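Local coordinates for nigritoxine (Vibrio nigripulchritudo, PDB 5M41), which is a bacterial toxin active against crustaceans and insects, built on a new fold, at residues L40-I45 with E176-L181; P325-S330 with L345-K350; E548-R553 with N577-F582. All blocks are in the same frame, centred on the assembly; numbering follows the deposited sequence.

Contact 1 of 3, residues L40-I45 with E176-L181; sequences LYQFAI and ELSKIL
Two helices of the N-terminal part of the toxin, 34-54 and 177-191, pack here as a steeply crossed helix pair. Over these short segments the axes approach to 8.8 Å, with 119° between their N-to-C directions. The nearest backbone approach pairs Q42 with S178, where the small serine side chain faces the opposing helix and its CB lies 4.0 Å from Y41 CB. L181 lays its CB over the centre of one face of the Y41 ring, 4.0 Å from the centroid and nearly on the ring normal, a CH-pi contact. One turn along helix 34-54, I45 holds CG1 beside its backbone N (chi1 -64°) and extends CD1 against two leucines: CD1 touches L177 CD2 at 3.7 Å and meets L181 CD1 tip to tip at 3.8 Å. Y41 and I45 also rest on L103, and I45 and Q42 on L67 of helix 62-67, which close in the apolar patch. Two waters also bridge the pair. The Q42 chain bends at chi2 (98°) and brings OE1 to a water that donates to it, while the same water accepts from S178 N, a backbone N-H in the first turn of helix 177-191. Y41 OH, at the tip of the ring, is also hydrogen-bonded to N85 OD1. The second water donates both to Y41 OH, at 3.0 Å, and to the backbone carbonyl L181 O, at 2.8 Å.

Contact 2 of 3, residues P325-S330 with L345-K350; sequences PLDVIS and LSKVSK
D327, just before strand 328-336, has its carboxylate near two lysines of 345-350 without reaching a salt bridge: OD1 lies 4.3 Å from K350 NZ, at the end of a poorly ordered side chain. The firmer partner of D327 OD2 is the backbone N of D324, while K347 NZ makes a weak bond to E322 O; the nearby opposite charges would add at most a modest attraction. At V328 the strand pairing begins, its carbonyl O accepting from V348 N at 3.2 Å. V348 sets CG1 in the crowded position between its own N and carbonyl carbon (chi1 70°), bringing that methyl 4.0 Å from V328 CB. I329 and K347 form an antiparallel non-hydrogen-bonded pair. Beside it, I329 CD1 and L345 CD2 meet at 3.9 Å, their side chains alongside each other and pointing the same way, against T314 of helix 302-319. I329 CA also makes a CA-H...O contact with S346 O, 3.1 Å away. S330 and S346 follow as a hydrogen-bonded pair, S330 N giving to S346 O at 2.8 Å and S346 N to S330 O at 2.9 Å. Both serine side chains occupy the opposite face from I329, against W286, and a water bridges S330 O and S346 OG. This is the open end of an antiparallel beta hairpin, strands 328-336 and 340-348, within a larger antiparallel sheet.

Contact 3 of 3, residues E548-R553 with N577-F582; sequences EEFDFR and NNPYSF
An Asx turn combined with a type I beta turn, N578 to S581, shapes the loop between strands 571-576 and 583-589 of an antiparallel sheet, and helix 546-555 packs against it. N578 OD1 accepts from Y580 N on a lone pair at 2.9 Å, and S581 N returns to N578 O. Within this turn P579 faces the helix: its CG lies 3.7 Å from F550 CE1, the proline and phenylalanine side chains crossing at about a right angle. Y580 brings OH to the edge of the F550 ring, in its plane and 3.7 Å from CZ. F550 itself holds CG anti to the backbone N (chi1 180°), with M626 and V630 of helix 625-632 packed on it. R553, extended from CG to NE, crosses the loop and passes its CB, CG and CD over the carbonyl oxygen of N577; CB also meets P579 CD at 3.9 Å. E549, one turn earlier, fixes the rotation of the guanidinium through a side-on salt bridge in which NE and NH2 both reach OE2; NE lies 2.9 Å from it, on its anti lone pair. NH2 also bonds Y511 OH, and F633 adds a cation-pi contact, which together would be expected to stabilise the buried charge. NH1 serves the loop backbone, giving a nearly straight bond (162°) to a lone pair of N577 O at 3.0 Å, the acceptor lying in the guanidinium plane.

Overall arrangement
The three contacts follow one another along an elongated molecule, none touching another. Contact 2 lies nearest the centre of the chain, about 16 Å from it; contacts 1 and 3 lie on opposite sides of that centre, their own centres about 66 Å apart. From contact 2 the centre of contact 1 is about 35 Å away and that of contact 3 about 37 Å, with nearest atoms about 20 and 21 Å apart. Each is thus a separate local contact: a helix pair, a hairpin and a helix against a sheet's loop. The magnesium site of V189, E192 and D195 is on the side of contact 1: V189 lies in helix 177-191, E192 and D195 follow its C-terminal end.

Contact 1 of 3, residues L40-I45 with E176-L181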
# COMPACT_ATOMS: atom_id res chain seq x y z
N LEU A 40 -17.76 -24.02 -17.31
CA LEU A 40 -17.71 -24.42 -15.90
C LEU A 40 -18.39 -25.80 -15.72
O LEU A 40 -17.82 -26.72 -15.08
CB LEU A 40 -18.40 -23.36 -15.04
CG LEU A 40 -18.43 -23.39 -13.52
CD1 LEU A 40 -18.87 -22.01 -12.98
CD2 LEU A 40 -19.42 -24.44 -13.02
N TYR A 41 -19.61 -25.94 -16.23
CA TYR A 41 -20.30 -27.23 -16.09
C TYR A 41 -19.56 -28.34 -16.83
O TYR A 41 -19.43 -29.47 -16.33
CB TYR A 41 -21.74 -27.13 -16.56
CG TYR A 41 -22.71 -26.92 -15.39
CD1 TYR A 41 -22.95 -27.95 -14.48
CD2 TYR A 41 -23.34 -25.69 -15.18
CE1 TYR A 41 -23.82 -27.77 -13.40
CE2 TYR A 41 -24.22 -25.51 -14.11
CZ TYR A 41 -24.45 -26.56 -13.23
OH TYR A 41 -25.34 -26.40 -12.16
N GLN A 42 -19.03 -27.99 -18.01
CA GLN A 42 -18.32 -28.94 -18.84
C GLN A 42 -17.13 -29.52 -18.08
O GLN A 42 -16.91 -30.73 -18.13
CB GLN A 42 -17.86 -28.26 -20.12
CG GLN A 42 -17.13 -29.17 -21.08
CD GLN A 42 -18.05 -29.67 -22.14
OE1 GLN A 42 -19.21 -30.02 -21.88
NE2 GLN A 42 -17.56 -29.71 -23.37
N PHE A 43 -16.35 -28.65 -17.41
CA PHE A 43 -15.20 -29.12 -16.63
C PHE A 43 -15.60 -29.98 -15.43
O PHE A 43 -14.91 -30.95 -15.13
CB PHE A 43 -14.34 -27.95 -16.14
CG PHE A 43 -13.46 -27.34 -17.22
CD1 PHE A 43 -12.60 -28.13 -17.99
CD2 PHE A 43 -13.44 -25.95 -17.41
CE1 PHE A 43 -11.78 -27.58 -18.97
CE2 PHE A 43 -12.61 -25.38 -18.38
CZ PHE A 43 -11.78 -26.20 -19.17
N ALA A 44 -16.69 -29.60 -14.74
CA ALA A 44 -17.28 -30.45 -13.70
C ALA A 44 -17.63 -31.87 -14.21
O ALA A 44 -17.31 -32.88 -13.55
CB ALA A 44 -18.51 -29.79 -13.08
N ILE A 45 -18.29 -31.93 -15.36
CA ILE A 45 -18.62 -33.20 -16.00
C ILE A 45 -17.35 -34.01 -16.27
O ILE A 45 -17.26 -35.19 -15.91
CB ILE A 45 -19.41 -33.01 -17.30
CG1 ILE A 45 -20.77 -32.38 -17.00
CG2 ILE A 45 -19.67 -34.36 -17.98
CD1 ILE A 45 -21.43 -31.79 -18.25
N GLU A 176 -24.42 -31.66 -25.91
CA GLU A 176 -25.46 -30.66 -25.63
C GLU A 176 -25.71 -30.49 -24.12
O GLU A 176 -26.51 -29.65 -23.70
CB GLU A 176 -26.77 -31.01 -26.37
CG GLU A 176 -26.64 -31.16 -27.89
CD GLU A 176 -25.96 -29.96 -28.56
OE1 GLU A 176 -26.46 -28.82 -28.37
OE2 GLU A 176 -24.94 -30.16 -29.27
N LEU A 177 -25.00 -31.26 -23.30
CA LEU A 177 -25.34 -31.40 -21.89
C LEU A 177 -25.03 -30.15 -21.07
O LEU A 177 -25.86 -29.71 -20.27
CB LEU A 177 -24.67 -32.64 -21.29
CG LEU A 177 -24.86 -32.95 -19.80
CD1 LEU A 177 -26.35 -33.10 -19.42
CD2 LEU A 177 -24.05 -34.18 -19.39
N SER A 178 -23.83 -29.58 -21.23
CA SER A 178 -23.46 -28.49 -20.34
C SER A 178 -24.38 -27.29 -20.55
O SER A 178 -24.69 -26.59 -19.61
CB SER A 178 -21.97 -28.15 -20.46
OG SER A 178 -21.68 -27.59 -21.73
N LYS A 179 -24.87 -27.10 -21.77
CA LYS A 179 -25.80 -26.01 -22.07
C LYS A 179 -27.11 -26.24 -21.30
O LYS A 179 -27.64 -25.33 -20.68
CB LYS A 179 -26.07 -25.96 -23.58
CG LYS A 179 -27.10 -24.92 -24.04
CD LYS A 179 -26.84 -24.55 -25.51
CE LYS A 179 -27.44 -23.21 -25.92
NZ LYS A 179 -28.91 -23.17 -25.75
N ILE A 180 -27.63 -27.47 -21.38
CA ILE A 180 -28.91 -27.79 -20.74
C ILE A 180 -28.79 -27.61 -19.23
O ILE A 180 -29.73 -27.15 -18.60
CB ILE A 180 -29.43 -29.24 -21.08
CG1 ILE A 180 -29.61 -29.48 -22.59
CG2 ILE A 180 -30.76 -29.56 -20.35
CD1 ILE A 180 -30.33 -28.39 -23.33
N LEU A 181 -27.66 -28.01 -18.65
CA LEU A 181 -27.44 -27.85 -17.19
C LEU A 181 -27.42 -26.39 -16.76
O LEU A 181 -27.99 -26.03 -15.72
CB LEU A 181 -26.14 -28.53 -16.75
CG LEU A 181 -26.19 -30.07 -16.72
CD1 LEU A 181 -24.78 -30.64 -16.83
CD2 LEU A 181 -26.86 -30.59 -15.46
O HOH W 1 -27.70 -27.61 -13.48
O HOH W 2 -21.73 -30.77 -22.86

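Contact 2 of 3, residues P325-S330 with L345-K350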
# COMPACT_ATOMS: atom_id res chain seq x y z
N PRO A 325 -18.40 -9.28 10.12
CA PRO A 325 -17.57 -10.35 9.58
C PRO A 325 -17.49 -10.38 8.05
O PRO A 325 -16.41 -10.61 7.51
CB PRO A 325 -18.24 -11.61 10.10
CG PRO A 325 -18.78 -11.20 11.43
CD PRO A 325 -19.11 -9.73 11.34
N LEU A 326 -18.61 -10.13 7.37
CA LEU A 326 -18.66 -10.24 5.91
C LEU A 326 -18.39 -8.95 5.13
O LEU A 326 -18.30 -8.99 3.90
CB LEU A 326 -19.98 -10.87 5.46
CG LEU A 326 -20.29 -12.29 5.96
CD1 LEU A 326 -21.71 -12.72 5.59
CD2 LEU A 326 -19.28 -13.30 5.42
N ASP A 327 -18.26 -7.83 5.83
CA ASP A 327 -17.89 -6.55 5.23
C ASP A 327 -16.51 -6.63 4.61
O ASP A 327 -15.57 -7.15 5.24
CB ASP A 327 -17.80 -5.45 6.30
CG ASP A 327 -19.16 -4.95 6.76
OD1 ASP A 327 -20.13 -5.08 5.99
OD2 ASP A 327 -19.24 -4.40 7.89
N VAL A 328 -16.37 -6.07 3.40
CA VAL A 328 -15.07 -5.99 2.75
C VAL A 328 -14.31 -4.80 3.32
O VAL A 328 -14.82 -3.68 3.40
CB VAL A 328 -15.20 -5.90 1.21
CG1 VAL A 328 -13.85 -5.60 0.57
CG2 VAL A 328 -15.76 -7.22 0.65
N ILE A 329 -13.08 -5.04 3.74
CA ILE A 329 -12.26 -4.01 4.34
C ILE A 329 -10.90 -3.97 3.65
O ILE A 329 -10.47 -4.96 3.03
CB ILE A 329 -12.12 -4.19 5.87
CG1 ILE A 329 -11.46 -5.51 6.24
CG2 ILE A 329 -13.48 -4.09 6.58
CD1 ILE A 329 -10.94 -5.53 7.67
N SER A 330 -10.24 -2.83 3.73
CA SER A 330 -8.88 -2.70 3.29
C SER A 330 -8.08 -2.47 4.57
O SER A 330 -8.30 -1.47 5.27
CB SER A 330 -8.74 -1.50 2.36
OG SER A 330 -7.36 -1.20 2.13
N LEU A 345 -7.68 0.59 9.02
CA LEU A 345 -8.73 -0.15 8.33
C LEU A 345 -9.64 0.84 7.64
O LEU A 345 -9.90 1.93 8.17
CB LEU A 345 -9.61 -0.92 9.33
CG LEU A 345 -8.88 -1.96 10.17
CD1 LEU A 345 -9.81 -2.45 11.27
CD2 LEU A 345 -8.40 -3.11 9.29
N SER A 346 -10.12 0.44 6.45
CA SER A 346 -11.15 1.18 5.75
C SER A 346 -12.21 0.18 5.37
O SER A 346 -11.92 -0.97 5.07
CB SER A 346 -10.61 1.82 4.47
OG SER A 346 -9.62 2.80 4.71
N LYS A 347 -13.46 0.63 5.37
CA LYS A 347 -14.56 -0.16 4.89
C LYS A 347 -14.80 0.30 3.46
O LYS A 347 -14.56 1.46 3.12
CB LYS A 347 -15.79 0.10 5.75
CG LYS A 347 -16.80 -1.03 5.73
CD LYS A 347 -18.13 -0.65 6.38
CE LYS A 347 -17.97 -0.20 7.83
NZ LYS A 347 -19.30 0.04 8.46
N VAL A 348 -15.26 -0.61 2.61
CA VAL A 348 -15.50 -0.30 1.21
C VAL A 348 -16.71 0.61 1.11
O VAL A 348 -17.67 0.46 1.87
CB VAL A 348 -15.63 -1.59 0.33
CG1 VAL A 348 -16.93 -2.35 0.61
CG2 VAL A 348 -15.52 -1.25 -1.14
N SER A 349 -16.64 1.60 0.22
CA SER A 349 -17.81 2.39 -0.02
C SER A 349 -18.85 1.57 -0.78
O SER A 349 -18.55 1.03 -1.84
CB SER A 349 -17.49 3.65 -0.80
OG SER A 349 -18.72 4.23 -1.20
N LYS A 350 -20.05 1.46 -0.23
CA LYS A 350 -21.19 0.84 -0.92
C LYS A 350 -21.53 1.53 -2.25
O LYS A 350 -22.07 0.90 -3.16
CB LYS A 350 -22.39 0.72 0.02
CG LYS A 350 -22.36 -0.56 0.86
CD LYS A 350 -22.33 -0.31 2.36
CE LYS A 350 -21.74 -1.52 3.09
NZ LYS A 350 -21.43 -1.26 4.53
O HOH W 3 -7.41 1.21 4.43

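Contact 3 of 3, residues E548-R553 with N577-F582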
# COMPACT_ATOMS: atom_id res chain seq x y z
N GLU A 548 15.86 8.64 15.77
CA GLU A 548 15.19 9.45 16.78
C GLU A 548 15.43 10.96 16.59
O GLU A 548 14.49 11.75 16.74
CB GLU A 548 15.58 8.98 18.19
CG GLU A 548 14.55 9.33 19.25
CD GLU A 548 15.02 8.99 20.67
OE1 GLU A 548 15.88 8.10 20.84
OE2 GLU A 548 14.52 9.63 21.61
N GLU A 549 16.68 11.36 16.29
CA GLU A 549 16.97 12.78 15.96
C GLU A 549 16.16 13.23 14.75
O GLU A 549 15.64 14.36 14.71
CB GLU A 549 18.46 13.04 15.67
CG GLU A 549 18.76 14.53 15.52
CD GLU A 549 20.24 14.88 15.45
OE1 GLU A 549 21.02 14.31 16.24
OE2 GLU A 549 20.62 15.72 14.59
N PHE A 550 16.06 12.35 13.76
CA PHE A 550 15.29 12.66 12.54
C PHE A 550 13.83 12.94 12.90
O PHE A 550 13.26 13.93 12.47
CB PHE A 550 15.42 11.52 11.50
CG PHE A 550 14.65 11.77 10.22
CD1 PHE A 550 15.18 12.56 9.21
CD2 PHE A 550 13.40 11.18 10.03
CE1 PHE A 550 14.49 12.76 8.02
CE2 PHE A 550 12.70 11.38 8.84
CZ PHE A 550 13.25 12.18 7.84
N ASP A 551 13.24 12.06 13.71
CA ASP A 551 11.86 12.24 14.14
C ASP A 551 11.72 13.52 14.99
O ASP A 551 10.78 14.32 14.81
CB ASP A 551 11.40 10.98 14.89
CG ASP A 551 9.98 11.09 15.42
OD1 ASP A 551 9.03 11.26 14.62
OD2 ASP A 551 9.80 11.00 16.64
N PHE A 552 12.66 13.75 15.91
CA PHE A 552 12.63 14.99 16.68
C PHE A 552 12.67 16.21 15.76
O PHE A 552 11.91 17.17 15.95
CB PHE A 552 13.78 15.08 17.68
CG PHE A 552 13.96 16.45 18.26
CD1 PHE A 552 13.16 16.89 19.31
CD2 PHE A 552 14.93 17.31 17.76
CE1 PHE A 552 13.32 18.16 19.84
CE2 PHE A 552 15.09 18.59 18.28
CZ PHE A 552 14.29 19.01 19.33
N ARG A 553 13.55 16.16 14.77
CA ARG A 553 13.74 17.29 13.87
C ARG A 553 12.51 17.58 13.03
O ARG A 553 12.24 18.73 12.72
CB ARG A 553 14.96 17.09 12.98
CG ARG A 553 16.28 17.38 13.68
CD ARG A 553 17.42 17.15 12.71
NE ARG A 553 18.73 17.51 13.24
CZ ARG A 553 19.23 18.74 13.29
NH1 ARG A 553 18.53 19.80 12.89
NH2 ARG A 553 20.46 18.92 13.78
N ASN A 577 15.42 23.45 12.56
CA ASN A 577 15.58 22.03 12.85
C ASN A 577 15.27 21.10 11.67
O ASN A 577 15.85 20.00 11.59
CB ASN A 577 14.69 21.59 14.00
CG ASN A 577 15.17 22.11 15.34
OD1 ASN A 577 16.33 22.47 15.50
ND2 ASN A 577 14.27 22.12 16.31
N ASN A 578 14.35 21.53 10.79
CA ASN A 578 13.88 20.68 9.66
C ASN A 578 15.01 19.86 9.06
O ASN A 578 16.03 20.43 8.63
CB ASN A 578 13.27 21.53 8.55
CG ASN A 578 12.45 20.70 7.57
OD1 ASN A 578 12.91 19.68 7.02
ND2 ASN A 578 11.21 21.13 7.34
N PRO A 579 14.87 18.52 9.02
CA PRO A 579 16.02 17.74 8.58
C PRO A 579 16.33 17.87 7.08
O PRO A 579 17.38 17.44 6.65
CB PRO A 579 15.65 16.30 8.95
CG PRO A 579 14.16 16.28 8.98
CD PRO A 579 13.71 17.66 9.35
N TYR A 580 15.44 18.49 6.32
CA TYR A 580 15.64 18.74 4.89
C TYR A 580 16.12 20.17 4.60
O TYR A 580 16.03 20.64 3.47
CB TYR A 580 14.33 18.49 4.13
CG TYR A 580 13.89 17.04 4.16
CD1 TYR A 580 14.35 16.12 3.21
CD2 TYR A 580 13.01 16.60 5.13
CE1 TYR A 580 13.93 14.79 3.24
CE2 TYR A 580 12.57 15.28 5.16
CZ TYR A 580 13.04 14.38 4.23
OH TYR A 580 12.59 13.10 4.30
N SER A 581 16.56 20.88 5.64
CA SER A 581 17.05 22.24 5.49
C SER A 581 18.48 22.27 4.98
O SER A 581 19.36 21.62 5.58
CB SER A 581 17.01 22.97 6.82
OG SER A 581 17.65 24.22 6.70
N PHE A 582 18.72 23.06 3.92
CA PHE A 582 20.06 23.27 3.35
C PHE A 582 20.45 24.74 3.38
O PHE A 582 21.36 25.19 2.64
CB PHE A 582 20.15 22.69 1.93
CG PHE A 582 19.99 21.20 1.88
CD1 PHE A 582 21.09 20.37 2.11
CD2 PHE A 582 18.74 20.63 1.68
CE1 PHE A 582 20.93 18.98 2.13
CE2 PHE A 582 18.57 19.24 1.70
CZ PHE A 582 19.67 18.42 1.92